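Local coordinates for adenylosuccinate lyase (PDB 4EEI), which probably cleaves adenylosuccinate to AMP and fumarate, and releases fumarate from the succinylated carboxamide intermediate of IMP synthesis, two steps of purine biosynthesis, at residues 228-233 and 279-284; 241-244 and 249-252; 274-279 and 324-329. All coordinates share one frame; numbering follows the deposited sequence.

Overall arrangement
Three contacts lie along the long helical bundle of a tetrameric lyase, two of them on helix 272-293. Interactions 1 and 3 share G279 on that helix, which meets helix 217-244 in the first and helix 304-333 in the second; their centres lie 10 Å apart, and I233 O touches M327 CE at 3.7 Å. Interaction 2 sits at the C-terminal end of helix 217-244, its centre 20 Å from that of interaction 1 and 15 Å from that of interaction 3, which it reaches through R241 against T274, E275 and T278. AMP accepts a hydrogen bond from N276 of interaction 3, whereas the A281 side chain of interaction 1 stays about 13 Å from it.

Interaction 1. Residues 228-233 and 279-284; sequences LIASAI and GMARML
A230 and A281 meet in an apolar contact between antiparallel helices 217-244 and 272-293, deep in the helical bundle of this fumarase-superfamily enzyme. At their small side chains the two helices come close: the axes of segments 228-233 and 279-284 approach to 8.5 Å with an angle of 163° between their directions, and the CA atoms of the alanine pair are separated by 4.7 Å. A281 CB lies 3.4 Å from A230 O, so a methyl group rests on the backbone of the facing helix. A230 CB in turn approaches A281 O, and it also lies 3.7 Å from L284 CB. With CG beside its own backbone N (chi1 -69°), L284 runs its branch along the facing helix, CD1 4.1 Å from A230 CB. One turn along helix 217-244, I233 adds a looser touch, CD1 to L284 CD1 at 4.5 Å. Around this seam, A232 leans on F161 of helix 151-173, M280 and L284 pack on helix 304-333, and S231 OG bonds to L292 O of a third subunit. Within the contact, methyl groups and backbone carbonyls do the touching, which implies an association governed by close fit and burial rather than by polar pairing.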
loop_
_atom_site.group_PDB
_atom_site.type_symbol
_atom_site.label_atom_id
_atom_site.label_comp_id
_atom_site.label_asym_id
_atom_site.label_seq_id
_atom_site.Cartn_x
_atom_site.Cartn_y
_atom_site.Cartn_z
ATOM N N LEU B 228 4.489 11.477 3.505
ATOM C CA LEU B 228 3.636 12.578 3.960
ATOM C C LEU B 228 3.852 13.808 3.090
ATOM O O LEU B 228 2.899 14.547 2.787
ATOM C CB LEU B 228 3.935 12.917 5.422
ATOM C CG LEU B 228 3.562 11.864 6.466
ATOM C CD1 LEU B 228 4.205 12.210 7.797
ATOM C CD2 LEU B 228 2.053 11.797 6.643
ATOM N N ILE B 229 5.104 14.038 2.695
ATOM C CA ILE B 229 5.404 15.122 1.760
ATOM C C ILE B 229 4.668 14.877 0.442
ATOM O O ILE B 229 4.138 15.811 -0.174
ATOM C CB ILE B 229 6.916 15.245 1.510
ATOM C CG1 ILE B 229 7.617 15.722 2.785
ATOM C CG2 ILE B 229 7.211 16.230 0.345
ATOM C CD1 ILE B 229 9.144 15.687 2.722
ATOM N N ALA B 230 4.620 13.617 0.019
ATOM C CA ALA B 230 3.953 13.267 -1.231
ATOM C C ALA B 230 2.472 13.637 -1.188
ATOM O O ALA B 230 1.912 14.109 -2.178
ATOM C CB ALA B 230 4.139 11.777 -1.550
ATOM N N SER B 231 1.832 13.421 -0.045
ATOM C CA SER B 231 0.445 13.862 0.132
ATOM C C SER B 231 0.298 15.379 0.064
ATOM O O SER B 231 -0.699 15.896 -0.446
ATOM C CB SER B 231 -0.113 13.364 1.461
ATOM O OG SER B 231 -0.396 11.983 1.364
ATOM N N ALA B 232 1.270 16.093 0.615
ATOM C CA ALA B 232 1.282 17.555 0.532
ATOM C C ALA B 232 1.434 18.020 -0.918
ATOM O O ALA B 232 0.769 18.968 -1.363
ATOM C CB ALA B 232 2.411 18.115 1.385
ATOM N N ILE B 233 2.334 17.370 -1.649
ATOM C CA ILE B 233 2.540 17.687 -3.060
ATOM C C ILE B 233 1.248 17.429 -3.832
ATOM O O ILE B 233 0.838 18.239 -4.671
ATOM C CB ILE B 233 3.689 16.847 -3.653
ATOM C CG1 ILE B 233 5.031 17.328 -3.087
ATOM C CG2 ILE B 233 3.697 16.918 -5.183
ATOM C CD1 ILE B 233 6.190 16.404 -3.409
ATOM N N GLY B 279 1.599 12.377 -10.478
ATOM C CA GLY B 279 2.222 11.095 -10.788
ATOM C C GLY B 279 3.416 10.849 -9.893
ATOM O O GLY B 279 3.623 9.737 -9.385
ATOM N N MET B 280 4.206 11.893 -9.679
ATOM C CA MET B 280 5.383 11.762 -8.828
ATOM C C MET B 280 4.979 11.406 -7.412
ATOM O O MET B 280 5.624 10.580 -6.762
ATOM C CB MET B 280 6.189 13.060 -8.835
ATOM C CG MET B 280 6.707 13.439 -10.209
ATOM S SD MET B 280 7.909 12.243 -10.839
ATOM C CE MET B 280 8.159 12.908 -12.488
ATOM N N ALA B 281 3.901 12.016 -6.934
ATOM C CA ALA B 281 3.413 11.733 -5.588
ATOM C C ALA B 281 3.001 10.272 -5.433
ATOM O O ALA B 281 3.259 9.663 -4.390
ATOM C CB ALA B 281 2.252 12.653 -5.235
ATOM N N ARG B 282 2.341 9.717 -6.450
ATOM C CA ARG B 282 1.929 8.312 -6.394
ATOM C C ARG B 282 3.135 7.389 -6.256
ATOM O O ARG B 282 3.079 6.378 -5.552
ATOM C CB ARG B 282 1.104 7.928 -7.629
ATOM C CG ARG B 282 -0.249 8.607 -7.702
ATOM C CD ARG B 282 -1.051 8.217 -8.932
ATOM N NE ARG B 282 -2.215 9.095 -9.024
ATOM C CZ ARG B 282 -2.769 9.520 -10.151
ATOM N NH1 ARG B 282 -2.299 9.122 -11.334
ATOM N NH2 ARG B 282 -3.807 10.344 -10.088
ATOM N N MET B 283 4.210 7.741 -6.960
ATOM C CA MET B 283 5.446 6.969 -6.908
ATOM C C MET B 283 6.055 6.980 -5.506
ATOM O O MET B 283 6.413 5.933 -4.973
ATOM C CB MET B 283 6.469 7.515 -7.910
ATOM C CG MET B 283 6.097 7.335 -9.375
ATOM S SD MET B 283 5.900 5.603 -9.859
ATOM C CE MET B 283 7.382 4.870 -9.140
ATOM N N LEU B 284 6.168 8.170 -4.917
ATOM C CA LEU B 284 6.749 8.346 -3.584
ATOM C C LEU B 284 5.938 7.597 -2.549
ATOM O O LEU B 284 6.485 6.971 -1.632
ATOM C CB LEU B 284 6.817 9.836 -3.223
ATOM C CG LEU B 284 7.812 10.663 -4.037
ATOM C CD1 LEU B 284 7.581 12.158 -3.791
ATOM C CD2 LEU B 284 9.240 10.286 -3.632
#

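Interaction 2. Residues 241-244 and 249-252; sequences RHLH and FEVY
L243 O accepts two backbone N-H groups from the chain that returns past it, the stronger from E250 N at 2.8 Å (N-H...O angle 145°) and a weak, straighter one from V251 N at 3.4 Å. Here the last turn of helix 217-244 passes through a short connection into strand 251-252, which pairs antiparallel with strand 335-336. The E250 donor lies nearly along the C=O axis, and this carbonyl near the helix end is thus gripped by the chain that follows it.

Farther out, the E250 side chain extends past L243, with OE1 3.5 Å from L243 CD2. Its charge is engaged elsewhere, since OE2 forms salt bridges to R344 and R139. L243 CB also meets V251 CG2 at 3.8 Å.

H244 packs against both residues of strand 251-252; with CG anti to the backbone N (chi1 -161°), its imidazole lies against them, and one ring face receives both V251 O and Y252 CA. The latter makes a CH-pi contact, 3.7 Å from the ring centroid and 25° off the normal. V251 O is approached as well by H244 CA, in a CA-H...O contact of 3.5 Å, although neither this carbonyl nor H244 ND1 has a hydrogen-bond partner in the model. F249 brings the edge of its phenyl ring to H244 O, which lies in the ring plane.

Subunit neighbours cover the helix end: M143 of a fourth subunit packs on H244, and H299 of a third on L243. At the far end of the imidazole, H244 NE2 lies 3.4 Å from Y252 CA and only slightly farther from its CB.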
loop_
_atom_site.group_PDB
_atom_site.type_symbol
_atom_site.label_atom_id
_atom_site.label_comp_id
_atom_site.label_asym_id
_atom_site.label_seq_id
_atom_site.Cartn_x
_atom_site.Cartn_y
_atom_site.Cartn_z
ATOM N N ARG B 241 -4.849 22.172 -10.142
ATOM C CA ARG B 241 -5.551 21.559 -11.276
ATOM C C ARG B 241 -7.028 21.936 -11.306
ATOM O O ARG B 241 -7.598 22.166 -12.377
ATOM C CB ARG B 241 -5.390 20.034 -11.253
ATOM C CG ARG B 241 -3.985 19.539 -11.621
ATOM C CD ARG B 241 -3.801 18.071 -11.226
ATOM N NE ARG B 241 -4.787 17.203 -11.864
ATOM C CZ ARG B 241 -4.994 15.936 -11.523
ATOM N NH1 ARG B 241 -4.282 15.387 -10.548
ATOM N NH2 ARG B 241 -5.920 15.225 -12.146
ATOM N N HIS B 242 -7.643 21.991 -10.130
ATOM C CA HIS B 242 -9.032 22.443 -9.990
ATOM C C HIS B 242 -9.200 23.890 -10.441
ATOM O O HIS B 242 -10.120 24.219 -11.185
ATOM C CB HIS B 242 -9.470 22.371 -8.524
ATOM C CG HIS B 242 -9.898 21.016 -8.075
ATOM N ND1 HIS B 242 -10.796 20.244 -8.780
ATOM C CD2 HIS B 242 -9.595 20.311 -6.952
ATOM C CE1 HIS B 242 -11.014 19.115 -8.123
ATOM N NE2 HIS B 242 -10.286 19.134 -7.017
ATOM N N LEU B 243 -8.320 24.760 -9.960
ATOM C CA LEU B 243 -8.422 26.181 -10.252
ATOM C C LEU B 243 -8.084 26.481 -11.717
ATOM O O LEU B 243 -8.474 27.515 -12.252
ATOM C CB LEU B 243 -7.510 26.985 -9.314
ATOM C CG LEU B 243 -7.798 26.907 -7.812
ATOM C CD1 LEU B 243 -6.681 27.598 -7.056
ATOM C CD2 LEU B 243 -9.136 27.547 -7.462
ATOM N N HIS B 244 -7.371 25.558 -12.360
ATOM C CA HIS B 244 -6.897 25.742 -13.731
ATOM C C HIS B 244 -7.963 25.312 -14.754
ATOM O O HIS B 244 -7.911 25.710 -15.910
ATOM C CB HIS B 244 -5.608 24.926 -13.915
ATOM C CG HIS B 244 -4.770 25.336 -15.087
ATOM N ND1 HIS B 244 -5.295 25.625 -16.327
ATOM C CD2 HIS B 244 -3.427 25.472 -15.208
ATOM C CE1 HIS B 244 -4.315 25.937 -17.158
ATOM N NE2 HIS B 244 -3.169 25.841 -16.503
ATOM N N PHE B 249 -11.012 28.471 -14.155
ATOM C CA PHE B 249 -10.048 29.351 -14.812
ATOM C C PHE B 249 -9.529 30.497 -13.938
ATOM O O PHE B 249 -9.415 31.627 -14.409
ATOM C CB PHE B 249 -10.601 29.896 -16.130
ATOM C CG PHE B 249 -9.539 30.176 -17.155
ATOM C CD1 PHE B 249 -8.462 29.319 -17.303
ATOM C CD2 PHE B 249 -9.611 31.297 -17.962
ATOM C CE1 PHE B 249 -7.479 29.571 -18.239
ATOM C CE2 PHE B 249 -8.632 31.557 -18.901
ATOM C CZ PHE B 249 -7.565 30.692 -19.040
ATOM N N GLU B 250 -9.218 30.218 -12.676
ATOM C CA GLU B 250 -8.738 31.267 -11.781
ATOM C C GLU B 250 -7.211 31.401 -11.819
ATOM O O GLU B 250 -6.667 32.442 -11.446
ATOM C CB GLU B 250 -9.264 31.022 -10.357
ATOM C CG GLU B 250 -10.781 31.263 -10.243
ATOM C CD GLU B 250 -11.361 31.016 -8.851
ATOM O OE1 GLU B 250 -10.595 30.670 -7.916
ATOM O OE2 GLU B 250 -12.601 31.169 -8.703
ATOM N N VAL B 251 -6.525 30.352 -12.275
ATOM C CA VAL B 251 -5.072 30.414 -12.478
ATOM C C VAL B 251 -4.698 29.679 -13.760
ATOM O O VAL B 251 -5.496 28.910 -14.289
ATOM C CB VAL B 251 -4.287 29.721 -11.331
ATOM C CG1 VAL B 251 -4.698 30.262 -9.968
ATOM C CG2 VAL B 251 -4.512 28.209 -11.377
ATOM N N TYR B 252 -3.491 29.919 -14.266
ATOM C CA TYR B 252 -2.922 29.021 -15.267
ATOM C C TYR B 252 -1.419 28.883 -15.062
ATOM O O TYR B 252 -0.774 29.804 -14.555
ATOM C CB TYR B 252 -3.271 29.432 -16.706
ATOM C CG TYR B 252 -2.741 30.777 -17.201
ATOM C CD1 TYR B 252 -3.550 31.912 -17.198
ATOM C CD2 TYR B 252 -1.454 30.896 -17.721
ATOM C CE1 TYR B 252 -3.082 33.134 -17.674
ATOM C CE2 TYR B 252 -0.979 32.108 -18.192
ATOM C CZ TYR B 252 -1.796 33.222 -18.168
ATOM O OH TYR B 252 -1.316 34.422 -18.647
#

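Interaction 3. Residues 274-279 and 324-329; sequences TENLTG and LRRMKN. With AMP (adenosine monophosphate), chain C.
N276 and R326 bring a side-chain amide against a guanidinium group, and the asparagine also reaches a nucleotide. Followed outward, N276 CB lies over one face of the guanidinium, 3.8 Å above its plane and toward the rim. CG is anti to the backbone N (chi1 177°) and stands 3.4 Å from R326 NH1; the amide and guanidinium planes are 24° apart and stacked. OD1 is near the same nitrogen at 3.5 Å, a stacking neighbour rather than a hydrogen-bond partner. At the tip, ND2 points one N-H at O2P of AMP, 2.9 Å away, in an almost perfectly straight bond (179°). The arginine is held by other partners, NH1 bonding Y322 OH and NE bonding S273 OG, and its positive charge close to the phosphate probably adds to the favourable field there.

Next to N276, L277 reaches across to the facing helix. Its CD1 lies 3.7 Å from M327 CE, and CD2 rests 4.0 Å from R326 CB. M327, bent at chi2 and chi3, curls its sulfur and methyl around that same CD1.

AMP is also hydrogen-bonded by Y5 of this chain and by S306 and R310 of a second subunit, so the site is shared between chains, as in others of this family. The axes of segments 274-279 and 324-329, antiparallel parts of helices 272-293 and 304-333, approach to 10.2 Å, while M327 also touches L236 of helix 217-244 and L120 of helix 94-131.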
loop_
_atom_site.group_PDB
_atom_site.type_symbol
_atom_site.label_atom_id
_atom_site.label_comp_id
_atom_site.label_asym_id
_atom_site.label_seq_id
_atom_site.Cartn_x
_atom_site.Cartn_y
_atom_site.Cartn_z
ATOM N N THR B 274 1.371 20.230 -12.746
ATOM C CA THR B 274 0.774 19.691 -11.530
ATOM C C THR B 274 0.229 18.279 -11.762
ATOM O O THR B 274 0.121 17.483 -10.823
ATOM C CB THR B 274 -0.278 20.649 -10.937
ATOM O OG1 THR B 274 -1.136 21.126 -11.982
ATOM C CG2 THR B 274 0.427 21.846 -10.305
ATOM N N GLU B 275 -0.101 17.955 -13.011
ATOM C CA GLU B 275 -0.493 16.576 -13.330
ATOM C C GLU B 275 0.715 15.643 -13.247
ATOM O O GLU B 275 0.660 14.581 -12.615
ATOM C CB GLU B 275 -1.197 16.502 -14.694
ATOM C CG GLU B 275 -2.607 17.085 -14.631
ATOM C CD GLU B 275 -3.327 17.115 -15.970
ATOM O OE1 GLU B 275 -2.883 16.442 -16.933
ATOM O OE2 GLU B 275 -4.357 17.823 -16.055
ATOM N N ASN B 276 1.817 16.055 -13.858
ATOM C CA ASN B 276 3.088 15.346 -13.706
ATOM C C ASN B 276 3.436 15.103 -12.239
ATOM O O ASN B 276 3.823 13.995 -11.855
ATOM C CB ASN B 276 4.224 16.122 -14.399
ATOM C CG ASN B 276 5.589 15.458 -14.211
ATOM O OD1 ASN B 276 6.256 15.675 -13.201
ATOM N ND2 ASN B 276 6.007 14.651 -15.189
ATOM N N LEU B 277 3.264 16.129 -11.407
ATOM C CA LEU B 277 3.652 16.027 -10.000
ATOM C C LEU B 277 2.702 15.121 -9.213
ATOM O O LEU B 277 3.070 14.554 -8.188
ATOM C CB LEU B 277 3.737 17.414 -9.361
ATOM C CG LEU B 277 4.793 18.331 -9.971
ATOM C CD1 LEU B 277 4.573 19.771 -9.556
ATOM C CD2 LEU B 277 6.185 17.878 -9.582
ATOM N N THR B 278 1.474 14.981 -9.693
ATOM C CA THR B 278 0.549 14.050 -9.066
ATOM C C THR B 278 1.080 12.627 -9.282
ATOM O O THR B 278 1.031 11.774 -8.377
ATOM C CB THR B 278 -0.860 14.224 -9.666
ATOM O OG1 THR B 278 -1.319 15.567 -9.408
ATOM C CG2 THR B 278 -1.837 13.226 -9.038
ATOM N N GLY B 279 1.599 12.377 -10.478
ATOM C CA GLY B 279 2.222 11.095 -10.788
ATOM C C GLY B 279 3.416 10.849 -9.893
ATOM O O GLY B 279 3.623 9.737 -9.385
ATOM N N LEU B 324 10.099 18.580 -5.903
ATOM C CA LEU B 324 10.129 19.811 -5.104
ATOM C C LEU B 324 10.599 21.001 -5.932
ATOM O O LEU B 324 10.113 22.119 -5.751
ATOM C CB LEU B 324 11.030 19.655 -3.880
ATOM C CG LEU B 324 10.555 18.645 -2.833
ATOM C CD1 LEU B 324 11.645 18.417 -1.817
ATOM C CD2 LEU B 324 9.292 19.169 -2.142
ATOM N N ARG B 325 11.568 20.777 -6.818
ATOM C CA ARG B 325 12.066 21.855 -7.679
ATOM C C ARG B 325 11.039 22.240 -8.714
ATOM O O ARG B 325 10.842 23.428 -9.004
ATOM C CB ARG B 325 13.373 21.446 -8.369
ATOM C CG ARG B 325 14.517 21.181 -7.404
ATOM C CD ARG B 325 15.839 20.980 -8.120
ATOM N NE ARG B 325 16.911 20.715 -7.157
ATOM C CZ ARG B 325 18.155 20.390 -7.490
ATOM N NH1 ARG B 325 18.498 20.277 -8.766
ATOM N NH2 ARG B 325 19.053 20.168 -6.542
ATOM N N ARG B 326 10.385 21.246 -9.302
ATOM C CA ARG B 326 9.416 21.556 -10.362
ATOM C C ARG B 326 8.180 22.243 -9.777
ATOM O O ARG B 326 7.651 23.197 -10.364
ATOM C CB ARG B 326 9.011 20.299 -11.136
ATOM C CG ARG B 326 7.948 20.568 -12.192
ATOM C CD ARG B 326 7.782 19.419 -13.181
ATOM N NE ARG B 326 6.888 19.811 -14.273
ATOM C CZ ARG B 326 6.725 19.122 -15.394
ATOM N NH1 ARG B 326 7.393 17.990 -15.575
ATOM N NH2 ARG B 326 5.898 19.572 -16.335
ATOM N N MET B 327 7.725 21.771 -8.620
ATOM C CA MET B 327 6.599 22.424 -7.952
ATOM C C MET B 327 6.929 23.862 -7.566
ATOM O O MET B 327 6.098 24.750 -7.713
ATOM C CB MET B 327 6.161 21.645 -6.715
ATOM C CG MET B 327 4.990 22.329 -5.983
ATOM S SD MET B 327 3.464 22.378 -6.975
ATOM C CE MET B 327 2.738 20.814 -6.473
ATOM N N LYS B 328 8.141 24.101 -7.074
ATOM C CA LYS B 328 8.544 25.472 -6.753
ATOM C C LYS B 328 8.516 26.371 -7.982
ATOM O O LYS B 328 7.998 27.498 -7.935
ATOM C CB LYS B 328 9.935 25.503 -6.109
ATOM C CG LYS B 328 10.492 26.922 -5.916
ATOM C CD LYS B 328 11.998 26.926 -6.115
ATOM C CE LYS B 328 12.666 28.180 -5.576
ATOM N NZ LYS B 328 12.253 29.452 -6.250
ATOM N N ASN B 329 9.050 25.886 -9.098
ATOM C CA ASN B 329 9.050 26.713 -10.302
ATOM C C ASN B 329 7.626 26.941 -10.808
ATOM O O ASN B 329 7.300 28.022 -11.286
ATOM C CB ASN B 329 9.920 26.080 -11.387
ATOM C CG ASN B 329 11.401 26.138 -11.059
ATOM O OD1 ASN B 329 11.894 27.126 -10.501
ATOM N ND2 ASN B 329 12.126 25.078 -11.419
HETATM P P AMP C . 5.261 13.648 -18.515
HETATM O O1P AMP C . 6.707 13.862 -18.152
HETATM O O2P AMP C . 4.284 14.235 -17.532
HETATM O O3P AMP C . 4.941 12.241 -18.942
HETATM O "O5'" AMP C . 5.058 14.527 -19.845
HETATM C "C5'" AMP C . 3.840 14.469 -20.583
HETATM C "C4'" AMP C . 4.073 15.046 -21.973
HETATM O "O4'" AMP C . 2.886 14.942 -22.763
HETATM C "C3'" AMP C . 4.429 16.519 -21.896
HETATM O "O3'" AMP C . 5.530 16.773 -22.770
HETATM C "C2'" AMP C . 3.202 17.241 -22.405
HETATM O "O2'" AMP C . 3.561 18.420 -23.122
HETATM C "C1'" AMP C . 2.563 16.216 -23.324
HETATM N N9 AMP C . 1.095 16.403 -23.412
HETATM C C8 AMP C . 0.403 17.483 -23.009
HETATM N N7 AMP C . -0.924 17.324 -23.242
HETATM C C5 AMP C . -1.092 16.116 -23.809
HETATM C C6 AMP C . -2.235 15.319 -24.307
HETATM N N6 AMP C . -3.499 15.797 -24.244
HETATM N N1 AMP C . -1.972 14.101 -24.828
HETATM C C2 AMP C . -0.720 13.615 -24.898
HETATM N N3 AMP C . 0.363 14.283 -24.465
HETATM C C4 AMP C . 0.244 15.515 -23.920
#